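PDB 6X9L: aldehyde dehydrogenase family protein from Pseudomonas syringae pv. tomato, which probably oxidises long-chain aliphatic aldehydes such as octanal with NAD+ as the electron acceptor, as a member of the aldehyde dehydrogenase family. Local coordinates for residues Pro278-Ala283 / Ala312-Thr317. The protein carries 1 engineered substitution. Sequence-based numbering, arbitrary orientation.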
loop_
_atom_site.group_PDB
_atom_site.type_symbol
_atom_site.label_atom_id
_atom_site.label_comp_id
_atom_site.label_asym_id
_atom_site.label_seq_id
_atom_site.Cartn_x
_atom_site.Cartn_y
_atom_site.Cartn_z
ATOM N N PRO A 278 7.040 -30.078 18.555
ATOM C CA PRO A 278 6.698 -28.672 18.622
ATOM C C PRO A 278 6.126 -28.188 17.291
ATOM O O PRO A 278 5.292 -27.380 17.324
ATOM C CB PRO A 278 8.022 -28.001 18.990
ATOM C CG PRO A 278 8.755 -29.088 19.680
ATOM C CD PRO A 278 8.422 -30.302 18.851
ATOM N N GLY A 279 6.666 -28.658 16.176
ATOM C CA GLY A 279 6.096 -28.290 14.890
ATOM C C GLY A 279 4.651 -28.732 14.740
ATOM O O GLY A 279 3.805 -27.964 14.268
ATOM N N VAL A 280 4.351 -29.978 15.134
ATOM C CA VAL A 280 2.978 -30.485 15.104
ATOM C C VAL A 280 2.087 -29.642 16.002
ATOM O O VAL A 280 0.995 -29.211 15.605
ATOM C CB VAL A 280 2.942 -31.964 15.526
ATOM C CG1 VAL A 280 1.512 -32.445 15.620
ATOM C CG2 VAL A 280 3.756 -32.836 14.562
ATOM N N MET A 281 2.533 -29.406 17.235
ATOM C CA MET A 281 1.797 -28.519 18.124
ATOM C C MET A 281 1.619 -27.135 17.502
ATOM O O MET A 281 0.534 -26.551 17.570
ATOM C CB MET A 281 2.505 -28.435 19.475
ATOM C CG MET A 281 2.500 -29.741 20.245
ATOM S SD MET A 281 0.824 -30.349 20.578
ATOM C CE MET A 281 0.404 -31.210 19.065
ATOM N N ALA A 282 2.660 -26.605 16.867
ATOM C CA ALA A 282 2.518 -25.318 16.191
ATOM C C ALA A 282 1.500 -25.394 15.058
ATOM O O ALA A 282 0.678 -24.490 14.895
ATOM C CB ALA A 282 3.873 -24.845 15.654
ATOM N N ALA A 283 1.546 -26.451 14.255
ATOM C CA ALA A 283 0.609 -26.541 13.146
ATOM C C ALA A 283 -0.830 -26.564 13.652
ATOM O O ALA A 283 -1.716 -25.961 13.038
ATOM C CB ALA A 283 0.915 -27.774 12.292
ATOM N N ALA A 312 2.423 -38.714 14.323
ATOM C CA ALA A 312 1.309 -39.503 14.830
ATOM C C ALA A 312 1.339 -39.554 16.346
ATOM O O ALA A 312 0.303 -39.409 17.009
ATOM C CB ALA A 312 1.375 -40.914 14.255
ATOM N N GLN A 313 2.534 -39.731 16.907
ATOM C CA GLN A 313 2.702 -39.835 18.349
ATOM C C GLN A 313 2.220 -38.574 19.062
ATOM O O GLN A 313 1.438 -38.647 20.019
ATOM C CB GLN A 313 4.168 -40.098 18.646
ATOM C CG GLN A 313 4.430 -40.909 19.851
ATOM C CD GLN A 313 5.904 -41.108 20.051
ATOM O OE1 GLN A 313 6.644 -41.369 19.098
ATOM N NE2 GLN A 313 6.351 -40.965 21.290
ATOM N N THR A 314 2.685 -37.404 18.624
ATOM C CA THR A 314 2.285 -36.187 19.319
ATOM C C THR A 314 0.850 -35.799 18.995
ATOM O O THR A 314 0.138 -35.281 19.868
ATOM C CB THR A 314 3.243 -35.047 18.992
ATOM O OG1 THR A 314 3.252 -34.832 17.586
ATOM C CG2 THR A 314 4.658 -35.414 19.436
ATOM N N ALA A 315 0.395 -36.071 17.770
ATOM C CA ALA A 315 -1.010 -35.845 17.444
ATOM C C ALA A 315 -1.919 -36.651 18.364
ATOM O O ALA A 315 -2.856 -36.105 18.958
ATOM C CB ALA A 315 -1.278 -36.187 15.980
ATOM N N GLY A 316 -1.645 -37.951 18.510
ATOM C CA GLY A 316 -2.491 -38.844 19.292
ATOM C C GLY A 316 -2.635 -38.471 20.755
ATOM O O GLY A 316 -3.537 -38.986 21.427
ATOM N N THR A 317 -1.779 -37.596 21.265
ATOM C CA THR A 317 -1.841 -37.199 22.657
ATOM C C THR A 317 -2.476 -35.831 22.841
ATOM O O THR A 317 -2.456 -35.295 23.950
ATOM C CB THR A 317 -0.441 -37.216 23.253
ATOM O OG1 THR A 317 0.225 -36.002 22.905
ATOM C CG2 THR A 317 0.338 -38.370 22.676
#
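V280 lays its branched end against the hydroxyl side of T314, where helix 272-284 passes helix 304-316. Both helices belong to the catalytic domain of the aldehyde dehydrogenase fold. They pack beside its mixed sheet: V280 also rests on L397 of strand 396-402, and A315 on C358 of strand 355-358. Strand 296-300 lies between the two helices in the chain, and the two short segments run at 49° to each other, with axes 9.4 Å apart at closest approach.

The bonds from the backbone to CB in V280 and T314 point toward the other helix, and the two side chains meet at a slant. T314 OG1 lies 3.5 Å from V280 CB, and both methyls of V280 also reach this oxygen. T314 holds OG1 between its own backbone N and carbonyl carbon (chi1 59°). There the hydroxyl is hydrogen-bonded to L310 O one turn back, with a weak second bond to A311 O. Its polar demand is thus met inside its own helix, and V280 meets it by van der Waals contact alone. V280 CG1 also faces A315, more loosely, with 4.4 Å between V280 CG1 and A315 N. A315 adds a small, buried surface beside this pair.

M281 covers the neighbouring edge of the contact. Two bends along its chain, at chi2 and chi3, bring the terminal methyl round to the other helix; the side chain also touches I318. M281 CE comes within 4.2 Å of T314 O, a loose contact. That carbonyl already has a partner: T317 OG1 donates to T314 O over 3.1 Å, with the donor tilted 29° from the carbonyl plane.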